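PDB 4F7K: laccase from Uncultured bacterium, which probably oxidises phenolic and related substrates at copper centres while reducing dioxygen to water, as multicopper oxidases of the laccase type do. Local coordinates for residues Val121-Pro124 with Thr125-Val129; Asn190-Asp194 with Arg195-Val199. One frame throughout, in Å; residues are numbered along the deposited sequence.

Contact 1: Val121-Pro124 with Thr125-Val129; sequences VEEP and TPPDV
Glu-123 OE1 comes alongside Pro-126 and meets the CD corner of the Pro-127 ring, three and four residues further along the chain, and this is the close part of the contact. OE1 stands 3.5 Å from Pro-127 CD and 3.8 Å from Pro-126 CB, with the side chains of Glu-123 and Pro-127 crossing at about a right angle. A bend at chi2 (84°) turns the carboxylate out of an extended course and toward the two prolines. The Glu-123 carbonyl also meets the Pro-126 ring, O to CD 3.6 Å, and the turn brings the CA atoms of Glu-123 and Pro-126 to 5.0 Å. No hydrogen bond joins the two halves; across them the side chains meet by van der Waals contact alone, while the buried carboxylate finds its charge partner in Arg-185. The other flank is looser and exposed to solvent. There the bond from CA to CB of Thr-125 points away, though CG2 stays 3.4 Å from the carbonyl O of its neighbour Pro-124. The turn leaves the end of strand 116-122, in the first cupredoxin-like domain, and leads toward strand 131-140 of the next; Arg-185, on strand 183-190 beside strand 131-140, ties Glu-123 to that second sheet.

Contact 2: Asn190-Asp194 with Arg195-Val199; sequences NVATD and RIFPV
The chain doubles back between strands 183-190 and 197-202, with the CA atoms of Asn-190 and Phe-197 7.3 Å apart, and the Asn-190 side chain reaches across. Asn-190 uses both ends of its amide, ND2 across the loop and OD1 back to its own side. Its ND2 donates to Arg-195 O at 3.0 Å with an N-H...O angle of 167°, the acceptor lying almost in the amide plane. On the near side, OD1 accepts from Ala-192 N at 2.9 Å, a more bent bond that closes an Asx turn. The anti placement of CG relative to the backbone N (chi1 180°) carries the amide across the loop, where these two bonds fix its rotation. Phe-197 packs against the same group: Asn-190 CG lies in plane at the ring edge, 3.6 Å from Phe-197 CD2, and the amide and ring planes stand 54° apart. Beside it, Ala-192 CB touches Phe-197 CE2 at 3.7 Å and makes the apolar part of the contact. At the bend, Thr-193 OG1 donates to Asp-194 OD2 at 2.7 Å from above the carboxylate plane, while Asp-194 OD1 is hydrogen-bonded to Gly-404 N and His-401 NE2. A leucine in place of Asn-190 would probably leave Ala-192 N, Arg-195 O and Leu-227 O without their amide partner. Because ND2 also donates to Leu-227 O, one buried amide serves two carbonyls and a peptide N-H, which implies that its polar atoms are well satisfied and that it couples this loop to the adjoining strand 226-227.

The two contacts are both local turns following a strand, with centres about 26 Å apart and nearest atoms about 14 Å apart. Contact 1 is at the surface, its centre about 19 Å from that of the chain, and three of its five touching residues are exposed; contact 2 has its centre about 10 Å from it and is partly buried. They meet a common element, strand 183-190: Arg-185 on it pairs with the carboxylate of contact 1, and its last residue, Asn-190, opens contact 2. The chemistry differs accordingly. Proline packing shapes 121-129, where the buried carboxylate turns to strand 183-190 for its charge partner, whereas side-chain hydrogen bonds within the loop and an aromatic ring organise 190-199.

Contact 1: Val121-Pro124 with Thr125-Val129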
ATOM      1  N   VAL A 121       1.966  -0.989 -12.021  1.00 39.69           N
ATOM      2  CA  VAL A 121       1.300  -1.026 -13.329  1.00 41.31           C
ATOM      3  C   VAL A 121       1.617   0.272 -14.080  1.00 42.99           C
ATOM      4  O   VAL A 121       1.245   1.341 -13.645  1.00 42.51           O
ATOM      5  CB  VAL A 121      -0.216  -1.172 -13.199  1.00 42.84           C
ATOM      6  CG1 VAL A 121      -0.841  -1.385 -14.591  1.00 45.14           C
ATOM      7  CG2 VAL A 121      -0.592  -2.319 -12.271  1.00 39.29           C
ATOM      8  N   GLU A 122       2.339   0.158 -15.192  1.00 44.93           N
ATOM      9  CA  GLU A 122       2.890   1.307 -15.900  1.00 47.81           C
ATOM     10  C   GLU A 122       1.852   1.992 -16.781  1.00 49.90           C
ATOM     11  O   GLU A 122       0.988   1.316 -17.333  1.00 50.62           O
ATOM     12  CB  GLU A 122       4.019   0.854 -16.803  1.00 48.68           C
ATOM     13  CG  GLU A 122       5.152   0.117 -16.101  1.00 49.98           C
ATOM     14  CD  GLU A 122       6.162  -0.349 -17.120  1.00 54.83           C
ATOM     15  OE1 GLU A 122       6.225   0.294 -18.204  1.00 59.73           O
ATOM     16  OE2 GLU A 122       6.863  -1.348 -16.868  1.00 53.79           O
ATOM     17  N   GLU A 123       1.939   3.324 -16.903  1.00 51.22           N
ATOM     18  CA  GLU A 123       1.113   4.066 -17.845  1.00 54.07           C
ATOM     19  C   GLU A 123       1.643   3.707 -19.236  1.00 55.87           C
ATOM     20  O   GLU A 123       2.840   3.445 -19.374  1.00 54.90           O
ATOM     21  CB  GLU A 123       1.241   5.582 -17.640  1.00 54.97           C
ATOM     22  CG  GLU A 123       0.712   6.137 -16.329  1.00 54.08           C
ATOM     23  CD  GLU A 123       1.719   6.030 -15.162  1.00 53.09           C
ATOM     24  OE1 GLU A 123       2.949   6.188 -15.397  1.00 51.94           O
ATOM     25  OE2 GLU A 123       1.262   5.806 -14.009  1.00 48.88           O
ATOM     26  N   PRO A 124       0.765   3.684 -20.266  1.00 58.70           N
ATOM     27  CA  PRO A 124       1.228   3.478 -21.649  1.00 60.93           C
ATOM     28  C   PRO A 124       2.320   4.465 -22.067  1.00 62.47           C
ATOM     29  O   PRO A 124       3.254   4.068 -22.746  1.00 63.44           O
ATOM     30  CB  PRO A 124      -0.043   3.680 -22.485  1.00 63.06           C
ATOM     31  CG  PRO A 124      -0.981   4.408 -21.605  1.00 63.58           C
ATOM     32  CD  PRO A 124      -0.695   3.851 -20.228  1.00 59.69           C
ATOM     33  N   THR A 125       2.207   5.732 -21.675  1.00 63.72           N
ATOM     34  CA  THR A 125       3.309   6.686 -21.858  1.00 65.30           C
ATOM     35  C   THR A 125       3.562   7.364 -20.503  1.00 63.58           C
ATOM     36  O   THR A 125       2.849   8.289 -20.120  1.00 64.54           O
ATOM     37  CB  THR A 125       3.096   7.726 -23.037  1.00 69.31           C
ATOM     38  OG1 THR A 125       2.035   8.643 -22.737  1.00 70.83           O
ATOM     39  CG2 THR A 125       2.787   7.041 -24.400  1.00 71.99           C
ATOM     40  N   PRO A 126       4.563   6.875 -19.750  1.00 61.26           N
ATOM     41  CA  PRO A 126       4.778   7.418 -18.389  1.00 59.59           C
ATOM     42  C   PRO A 126       5.211   8.881 -18.438  1.00 61.39           C
ATOM     43  O   PRO A 126       5.622   9.354 -19.502  1.00 62.58           O
ATOM     44  CB  PRO A 126       5.894   6.522 -17.807  1.00 57.26           C
ATOM     45  CG  PRO A 126       5.909   5.273 -18.674  1.00 57.43           C
ATOM     46  CD  PRO A 126       5.487   5.765 -20.059  1.00 60.03           C
ATOM     47  N   PRO A 127       5.090   9.617 -17.307  1.00 60.76           N
ATOM     48  CA  PRO A 127       5.560  11.001 -17.342  1.00 62.24           C
ATOM     49  C   PRO A 127       7.083  11.069 -17.437  1.00 62.01           C
ATOM     50  O   PRO A 127       7.780  10.081 -17.180  1.00 59.70           O
ATOM     51  CB  PRO A 127       5.106  11.549 -15.995  1.00 61.23           C
ATOM     52  CG  PRO A 127       5.069  10.359 -15.120  1.00 58.29           C
ATOM     53  CD  PRO A 127       4.480   9.307 -16.007  1.00 58.45           C
ATOM     54  N   ASP A 128       7.578  12.240 -17.796  1.00 63.79           N
ATOM     55  CA  ASP A 128       8.994  12.454 -18.022  1.00 64.52           C
ATOM     56  C   ASP A 128       9.721  12.601 -16.684  1.00 62.09           C
ATOM     57  O   ASP A 128       9.669  13.656 -16.048  1.00 62.98           O
ATOM     58  CB  ASP A 128       9.190  13.704 -18.905  1.00 68.59           C
ATOM     59  CG  ASP A 128      10.632  14.179 -18.940  1.00 71.34           C
ATOM     60  OD1 ASP A 128      11.548  13.321 -18.889  1.00 71.83           O
ATOM     61  OD2 ASP A 128      10.846  15.411 -19.011  1.00 74.40           O
ATOM     62  N   VAL A 129      10.398  11.546 -16.252  1.00 58.77           N
ATOM     63  CA  VAL A 129      11.193  11.653 -15.042  1.00 57.06           C
ATOM     64  C   VAL A 129      12.516  10.998 -15.287  1.00 57.05           C
ATOM     65  O   VAL A 129      12.629  10.135 -16.162  1.00 56.59           O
ATOM     66  CB  VAL A 129      10.481  11.050 -13.776  1.00 54.10           C
ATOM     67  CG1 VAL A 129       9.209  11.815 -13.448  1.00 54.03           C
ATOM     68  CG2 VAL A 129      10.163   9.571 -13.964  1.00 51.54           C
TER

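Contact 2: Asn190-Asp194 with Arg195-Val199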
ATOM      1  N   ASN A 190       3.058   3.006   2.563  1.00 26.82           N
ATOM      2  CA  ASN A 190       3.104   2.660   3.986  1.00 27.23           C
ATOM      3  C   ASN A 190       2.813   1.168   4.109  1.00 27.39           C
ATOM      4  O   ASN A 190       1.647   0.757   3.920  1.00 27.59           O
ATOM      5  CB  ASN A 190       2.113   3.487   4.842  1.00 26.64           C
ATOM      6  CG  ASN A 190       2.170   3.102   6.352  1.00 28.22           C
ATOM      7  OD1 ASN A 190       2.831   2.125   6.719  1.00 29.83           O
ATOM      8  ND2 ASN A 190       1.486   3.867   7.221  1.00 26.00           N
ATOM      9  N   VAL A 191       3.864   0.361   4.333  1.00 25.94           N
ATOM     10  CA  VAL A 191       3.701  -1.094   4.384  1.00 27.00           C
ATOM     11  C   VAL A 191       3.619  -1.598   5.829  1.00 27.62           C
ATOM     12  O   VAL A 191       3.492  -2.791   6.059  1.00 28.21           O
ATOM     13  CB  VAL A 191       4.809  -1.861   3.607  1.00 28.40           C
ATOM     14  CG1 VAL A 191       4.836  -1.409   2.135  1.00 26.96           C
ATOM     15  CG2 VAL A 191       6.223  -1.672   4.276  1.00 24.72           C
ATOM     16  N   ALA A 192       3.689  -0.691   6.801  1.00 27.66           N
ATOM     17  CA  ALA A 192       3.391  -1.066   8.192  1.00 28.83           C
ATOM     18  C   ALA A 192       1.948  -1.549   8.368  1.00 30.32           C
ATOM     19  O   ALA A 192       1.025  -1.119   7.665  1.00 32.95           O
ATOM     20  CB  ALA A 192       3.689   0.107   9.156  1.00 28.69           C
ATOM     21  N   THR A 193       1.735  -2.468   9.291  1.00 30.90           N
ATOM     22  CA  THR A 193       0.393  -2.942   9.542  1.00 30.83           C
ATOM     23  C   THR A 193      -0.297  -2.086  10.644  1.00 30.95           C
ATOM     24  O   THR A 193      -1.514  -2.077  10.778  1.00 31.28           O
ATOM     25  CB  THR A 193       0.429  -4.441   9.972  1.00 32.82           C
ATOM     26  OG1 THR A 193       1.406  -4.687  11.024  1.00 32.00           O
ATOM     27  CG2 THR A 193       0.742  -5.311   8.783  1.00 32.45           C
ATOM     28  N   ASP A 194       0.494  -1.404  11.460  1.00 29.77           N
ATOM     29  CA  ASP A 194      -0.014  -0.937  12.750  1.00 31.56           C
ATOM     30  C   ASP A 194       0.359   0.475  13.087  1.00 30.78           C
ATOM     31  O   ASP A 194       0.059   0.902  14.191  1.00 33.60           O
ATOM     32  CB  ASP A 194       0.386  -1.880  13.908  1.00 31.27           C
ATOM     33  CG  ASP A 194      -0.353  -3.203  13.865  1.00 33.99           C
ATOM     34  OD1 ASP A 194      -1.551  -3.231  14.220  1.00 35.18           O
ATOM     35  OD2 ASP A 194       0.259  -4.235  13.471  1.00 34.42           O
ATOM     36  N   ARG A 195       0.981   1.181  12.151  1.00 30.20           N
ATOM     37  CA  ARG A 195       1.529   2.532  12.354  0.50 30.78           C
ATOM     38  C   ARG A 195       1.061   3.492  11.272  1.00 31.34           C
ATOM     39  O   ARG A 195       1.096   3.128  10.091  1.00 32.24           O
ATOM     40  CB  ARG A 195       3.065   2.492  12.323  0.50 29.83           C
ATOM     41  CG  ARG A 195       3.701   1.714  13.504  0.50 30.02           C
ATOM     42  CD  ARG A 195       3.311   2.351  14.838  0.50 28.09           C
ATOM     43  NE  ARG A 195       3.957   1.701  15.984  0.50 29.18           N
ATOM     44  CZ  ARG A 195       3.510   1.826  17.228  0.50 28.83           C
ATOM     45  NH1 ARG A 195       2.449   2.574  17.439  0.50 27.51           N
ATOM     46  NH2 ARG A 195       4.103   1.209  18.242  0.50 27.02           N
ATOM     47  N   ILE A 196       0.662   4.694  11.664  1.00 31.67           N
ATOM     48  CA  ILE A 196       0.345   5.742  10.719  1.00 32.12           C
ATOM     49  C   ILE A 196       1.573   6.644  10.660  1.00 31.45           C
ATOM     50  O   ILE A 196       2.068   7.083  11.700  1.00 32.00           O
ATOM     51  CB  ILE A 196      -0.863   6.591  11.182  1.00 33.02           C
ATOM     52  CG1 ILE A 196      -2.132   5.745  11.285  1.00 33.01           C
ATOM     53  CG2 ILE A 196      -1.101   7.743  10.229  1.00 34.02           C
ATOM     54  CD1 ILE A 196      -3.030   6.217  12.443  1.00 31.90           C
ATOM     55  N   PHE A 197       2.016   6.953   9.451  1.00 30.89           N
ATOM     56  CA  PHE A 197       3.200   7.754   9.231  1.00 31.64           C
ATOM     57  C   PHE A 197       2.848   9.092   8.564  1.00 34.19           C
ATOM     58  O   PHE A 197       2.444   9.117   7.384  1.00 33.73           O
ATOM     59  CB  PHE A 197       4.168   6.985   8.315  1.00 30.67           C
ATOM     60  CG  PHE A 197       4.858   5.816   8.989  1.00 31.27           C
ATOM     61  CD1 PHE A 197       5.745   6.034  10.037  1.00 31.63           C
ATOM     62  CD2 PHE A 197       4.644   4.515   8.548  1.00 31.81           C
ATOM     63  CE1 PHE A 197       6.379   4.966  10.676  1.00 34.72           C
ATOM     64  CE2 PHE A 197       5.289   3.417   9.159  1.00 34.27           C
ATOM     65  CZ  PHE A 197       6.166   3.650  10.230  1.00 35.36           C
ATOM     66  N   PRO A 198       3.003  10.211   9.307  1.00 35.93           N
ATOM     67  CA  PRO A 198       3.147  11.471   8.583  1.00 37.37           C
ATOM     68  C   PRO A 198       4.487  11.425   7.898  1.00 37.62           C
ATOM     69  O   PRO A 198       5.463  10.929   8.487  1.00 38.55           O
ATOM     70  CB  PRO A 198       3.189  12.545   9.677  1.00 38.47           C
ATOM     71  CG  PRO A 198       3.228  11.832  11.005  1.00 38.61           C
ATOM     72  CD  PRO A 198       3.296  10.332  10.747  1.00 36.33           C
ATOM     73  N   VAL A 199       4.552  11.880   6.654  1.00 38.00           N
ATOM     74  CA  VAL A 199       5.813  11.856   5.937  1.00 37.09           C
ATOM     75  C   VAL A 199       6.120  13.223   5.349  1.00 39.00           C
ATOM     76  O   VAL A 199       5.414  13.683   4.449  1.00 38.50           O
ATOM     77  CB  VAL A 199       5.838  10.828   4.798  1.00 36.05           C
ATOM     78  CG1 VAL A 199       7.243  10.768   4.196  1.00 34.21           C
ATOM     79  CG2 VAL A 199       5.397   9.429   5.307  1.00 33.37           C
TER